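Local coordinates for predicted protein (Acinetobacter sp. RUH2624, PDB 4MEA), which hydrolyses epoxides, as a secreted Cif-type virulence factor built on the alpha/beta hydrolase fold, at residues 188-193 with 231-236; 91-94 with 100-103. One frame throughout, in Å; residues are numbered along the deposited sequence.

Interaction 1. Residues 188-193 with 231-236; sequences FGDIAE and STRDKL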
loop_
_atom_site.group_PDB
_atom_site.type_symbol
_atom_site.label_atom_id
_atom_site.label_comp_id
_atom_site.label_asym_id
_atom_site.label_seq_id
_atom_site.Cartn_x
_atom_site.Cartn_y
_atom_site.Cartn_z
ATOM N N PHE A 188 -3.289 2.190 7.764
ATOM C CA PHE A 188 -2.028 1.937 8.468
ATOM C C PHE A 188 -1.796 3.080 9.448
ATOM O O PHE A 188 -1.195 4.085 9.098
ATOM C CB PHE A 188 -0.899 1.859 7.426
ATOM C CG PHE A 188 0.440 1.373 7.952
ATOM C CD1 PHE A 188 0.604 0.073 8.395
ATOM C CD2 PHE A 188 1.556 2.208 7.920
ATOM C CE1 PHE A 188 1.841 -0.381 8.838
ATOM C CE2 PHE A 188 2.794 1.762 8.353
ATOM C CZ PHE A 188 2.936 0.460 8.816
ATOM N N GLY A 189 -2.306 2.935 10.670
ATOM C CA GLY A 189 -2.245 4.011 11.653
ATOM C C GLY A 189 -2.738 5.321 11.063
ATOM O O GLY A 189 -3.677 5.333 10.264
ATOM N N ASP A 190 -2.111 6.428 11.450
ATOM C CA ASP A 190 -2.446 7.734 10.882
ATOM C C ASP A 190 -1.355 8.228 9.923
ATOM O O ASP A 190 -1.225 9.432 9.662
ATOM C CB ASP A 190 -2.734 8.769 11.986
ATOM C CG ASP A 190 -1.533 9.037 12.886
ATOM O OD1 ASP A 190 -0.535 8.289 12.819
ATOM O OD2 ASP A 190 -1.598 10.002 13.682
ATOM N N ILE A 191 -0.589 7.279 9.392
ATOM C CA ILE A 191 0.546 7.573 8.524
ATOM C C ILE A 191 0.141 8.219 7.195
ATOM O O ILE A 191 0.760 9.193 6.758
ATOM C CB ILE A 191 1.401 6.296 8.272
ATOM C CG1 ILE A 191 1.875 5.704 9.607
ATOM C CG2 ILE A 191 2.595 6.615 7.377
ATOM C CD1 ILE A 191 2.735 6.639 10.429
ATOM N N ALA A 192 -0.884 7.678 6.542
ATOM C CA ALA A 192 -1.346 8.273 5.288
ATOM C C ALA A 192 -1.821 9.700 5.558
ATOM O O ALA A 192 -1.462 10.636 4.847
ATOM C CB ALA A 192 -2.467 7.450 4.664
ATOM N N GLU A 193 -2.628 9.861 6.595
ATOM C CA GLU A 193 -3.108 11.193 6.960
ATOM C C GLU A 193 -1.950 12.183 7.111
ATOM O O GLU A 193 -1.957 13.263 6.515
ATOM C CB GLU A 193 -3.909 11.143 8.259
ATOM C CG GLU A 193 -4.203 12.531 8.827
ATOM C CD GLU A 193 -4.757 12.476 10.232
ATOM O OE1 GLU A 193 -5.247 11.394 10.644
ATOM O OE2 GLU A 193 -4.695 13.517 10.924
ATOM N N SER A 231 -7.134 18.662 1.572
ATOM C CA SER A 231 -5.842 19.293 1.799
ATOM C C SER A 231 -5.515 19.528 3.270
ATOM O O SER A 231 -4.480 20.120 3.577
ATOM C CB SER A 231 -5.745 20.606 1.020
ATOM O OG SER A 231 -6.740 21.535 1.451
ATOM N N THR A 232 -6.382 19.074 4.173
ATOM C CA THR A 232 -6.146 19.230 5.606
ATOM C C THR A 232 -6.228 17.896 6.346
ATOM O O THR A 232 -6.895 16.966 5.883
ATOM C CB THR A 232 -7.142 20.239 6.232
ATOM O OG1 THR A 232 -8.475 19.872 5.868
ATOM C CG2 THR A 232 -6.876 21.650 5.708
ATOM N N ARG A 233 -5.548 17.804 7.494
ATOM C CA ARG A 233 -5.566 16.576 8.294
ATOM C C ARG A 233 -6.981 16.122 8.648
ATOM O O ARG A 233 -7.272 14.920 8.661
ATOM C CB ARG A 233 -4.764 16.734 9.595
ATOM C CG ARG A 233 -3.323 17.196 9.449
ATOM C CD ARG A 233 -2.300 16.109 9.758
ATOM N NE ARG A 233 -2.635 15.208 10.869
ATOM C CZ ARG A 233 -2.005 15.173 12.045
ATOM N NH1 ARG A 233 -1.014 16.009 12.310
ATOM N NH2 ARG A 233 -2.367 14.292 12.969
ATOM N N ASP A 234 -7.864 17.067 8.969
ATOM C CA ASP A 234 -9.208 16.667 9.393
ATOM C C ASP A 234 -9.960 15.978 8.257
ATOM O O ASP A 234 -10.647 14.986 8.480
ATOM C CB ASP A 234 -10.017 17.841 9.959
ATOM C CG ASP A 234 -10.388 18.862 8.897
ATOM O OD1 ASP A 234 -9.489 19.269 8.130
ATOM O OD2 ASP A 234 -11.577 19.256 8.826
ATOM N N LYS A 235 -9.821 16.495 7.041
ATOM C CA LYS A 235 -10.484 15.884 5.891
ATOM C C LYS A 235 -9.848 14.529 5.538
ATOM O O LYS A 235 -10.540 13.576 5.197
ATOM C CB LYS A 235 -10.467 16.836 4.695
ATOM C CG LYS A 235 -11.352 18.074 4.889
ATOM C CD LYS A 235 -12.840 17.682 4.890
ATOM C CE LYS A 235 -13.705 18.736 5.605
ATOM N NZ LYS A 235 -15.148 18.340 5.629
ATOM N N LEU A 236 -8.526 14.449 5.620
ATOM C CA LEU A 236 -7.829 13.190 5.370
ATOM C C LEU A 236 -8.147 12.168 6.446
ATOM O O LEU A 236 -8.362 10.995 6.148
ATOM C CB LEU A 236 -6.320 13.418 5.282
ATOM C CG LEU A 236 -5.900 14.206 4.041
ATOM C CD1 LEU A 236 -4.465 14.678 4.172
ATOM C CD2 LEU A 236 -6.093 13.355 2.770
#
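Asp190, in the turn before helix 191-198, approaches Arg233 by charge alone: its OD2 lies 4.4 Å from Arg233 NH2, so far from the plane of the guanidinium that the attraction is electrostatic and not a hydrogen bond. The other oxygen, OD1, is hydrogen-bonded to the hydroxyl of Ser8 in the second subunit, so this carboxylate faces the dimer interface as well. Three residues later, in the first turn of the helix, Glu193 carries the contact. Its CG is anti to the backbone N (chi1 169°), and the extended chain delivers OE2 to the edge of the guanidinium. Arg233 NE donates to Glu193 OE2 at 2.7 Å, nearly straight at 166°. The oxygen is approached from its anti side, somewhat out of the carboxylate plane, and the two flat groups are turned 50° apart. Arg233 NH2 adds a weak bond of 3.2 Å to Glu193 OE2. The arginine, bent about its CB-CG and CG-CD bonds, crosses the glutamate at about a right angle. Next to this pair, Leu236 sets CD1 3.7 Å from Glu193 O and reaches on to Ile196 and Ala197. Both helices belong to the mainly helical cap inserted between core strands 151-157 and 267-272, and their opening turns are thus tied together. One carboxylate oxygen is shared by two donors, unlike the two-to-two form in which each oxygen has its own N-H, and Asp190 probably adds a diffuse attraction.

Interaction 2. Residues 91-94 with 100-103; sequences DLPG and PILN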
loop_
_atom_site.group_PDB
_atom_site.type_symbol
_atom_site.label_atom_id
_atom_site.label_comp_id
_atom_site.label_asym_id
_atom_site.label_seq_id
_atom_site.Cartn_x
_atom_site.Cartn_y
_atom_site.Cartn_z
ATOM N N ASP A 91 -22.310 15.328 -0.019
ATOM C CA ASP A 91 -20.944 15.084 0.438
ATOM C C ASP A 91 -20.936 14.013 1.532
ATOM O O ASP A 91 -21.630 14.153 2.541
ATOM C CB ASP A 91 -20.320 16.367 0.998
ATOM C CG ASP A 91 -19.899 17.333 -0.085
ATOM O OD1 ASP A 91 -19.825 16.908 -1.260
ATOM O OD2 ASP A 91 -19.623 18.515 0.243
ATOM N N LEU A 92 -20.155 12.951 1.338
ATOM C CA LEU A 92 -20.060 11.885 2.347
ATOM C C LEU A 92 -19.699 12.451 3.709
ATOM O O LEU A 92 -18.932 13.414 3.809
ATOM C CB LEU A 92 -18.999 10.852 1.954
ATOM C CG LEU A 92 -19.376 9.776 0.936
ATOM C CD1 LEU A 92 -18.145 8.919 0.576
ATOM C CD2 LEU A 92 -20.506 8.903 1.489
ATOM N N PRO A 93 -20.223 11.834 4.771
ATOM C CA PRO A 93 -19.852 12.259 6.124
ATOM C C PRO A 93 -18.333 12.462 6.242
ATOM O O PRO A 93 -17.551 11.579 5.871
ATOM C CB PRO A 93 -20.311 11.086 6.991
ATOM C CG PRO A 93 -21.488 10.513 6.238
ATOM C CD PRO A 93 -21.102 10.651 4.771
ATOM N N GLY A 94 -17.931 13.628 6.739
ATOM C CA GLY A 94 -16.525 13.946 6.920
ATOM C C GLY A 94 -15.838 14.572 5.717
ATOM O O GLY A 94 -14.845 15.285 5.875
ATOM N N PRO A 100 -17.476 15.632 10.287
ATOM C CA PRO A 100 -16.966 14.286 10.585
ATOM C C PRO A 100 -17.873 13.434 11.484
ATOM O O PRO A 100 -18.710 13.949 12.234
ATOM C CB PRO A 100 -15.660 14.583 11.323
ATOM C CG PRO A 100 -15.934 15.860 12.032
ATOM C CD PRO A 100 -16.773 16.666 11.072
ATOM N N ILE A 101 -17.686 12.122 11.403
ATOM C CA ILE A 101 -18.284 11.199 12.353
ATOM C C ILE A 101 -17.337 11.116 13.540
ATOM O O ILE A 101 -16.269 10.503 13.460
ATOM C CB ILE A 101 -18.486 9.799 11.744
ATOM C CG1 ILE A 101 -19.374 9.894 10.495
ATOM C CG2 ILE A 101 -19.085 8.840 12.777
ATOM C CD1 ILE A 101 -19.751 8.533 9.886
ATOM N N LEU A 102 -17.738 11.747 14.638
ATOM C CA LEU A 102 -16.856 11.970 15.786
ATOM C C LEU A 102 -16.294 10.703 16.449
ATOM O O LEU A 102 -15.169 10.719 16.964
ATOM C CB LEU A 102 -17.569 12.848 16.818
ATOM C CG LEU A 102 -17.926 14.239 16.286
ATOM C CD1 LEU A 102 -18.836 14.988 17.252
ATOM C CD2 LEU A 102 -16.648 15.024 15.999
ATOM N N ASN A 103 -17.062 9.616 16.449
ATOM C CA ASN A 103 -16.569 8.364 17.042
ATOM C C ASN A 103 -15.799 7.488 16.055
ATOM O O ASN A 103 -15.429 6.355 16.371
ATOM C CB ASN A 103 -17.692 7.572 17.721
ATOM C CG ASN A 103 -18.610 6.879 16.732
ATOM O OD1 ASN A 103 -18.566 7.140 15.532
ATOM N ND2 ASN A 103 -19.462 5.992 17.242
#
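Gly94 and Pro100 bring their CA atoms within 3.7 Å of each other, closing the neck of a loop whose two limbs exchange no hydrogen bond. In the alpha/beta hydrolase fold this loop links strand 87-90 of the central sheet to helix 108-123, and here it opens with the sequence Asp-Leu-Pro-Gly. Its closure is a worked example of how an irregular chain can be held by shape rather than by backbone pairing. Gly94 has a positive phi of 88°, a conformation in which a CB would press on the carbonyl O of Pro93, and its CA lies against Pro100. Pro100 meets it with main-chain CA, while its own CB points away and its ring leans on Tyr106.

One residue outward from the neck on each limb, Pro93 and Ile101 make the apolar part of the closure. The CA-CB bond of Ile101 does not aim at the other limb, but chi1 of -58° places CG1 beside the backbone N, and the extended chi2 carries CD1 onward, so that the ethyl branch runs alongside the corner of the proline ring. The ring presents its CB to that branch, not a flat face. Beyond the pair, Ile101 packs on Asn110, Thr111 and Ile114 of helix 108-123, wedging this limb between the loop neck and the helix that follows. Its backbone N is bonded to the hydroxyl of Tyr106, and Pro93 O is taken by the hydroxyl of Tyr242, so buried polar atoms of both limbs find partners. Pro93 CB sits almost evenly between the two atoms of the isoleucine arm, 3.8 Å from Ile101 CG1 and 3.9 Å from Ile101 CD1.

How the interactions relate
Interaction 1 belongs to the helical cap and interaction 2 to a loop of the hydrolase core, with centres about 14 Å apart. The chemistry follows the place: the contact of 188-193 with 231-236 is partly buried, relies on a salt bridge and lies beside the second subunit, whereas 91-94 with 100-103 is buried, purely van der Waals, and touched by no other chain. One joins two helix starts distant in sequence; the other closes a short loop. They nevertheless meet, since Lys235 NZ reaches Gly94 O at 3.1 Å, probably as a hydrogen bond, linking helix 233-244 of the cap to the core loop.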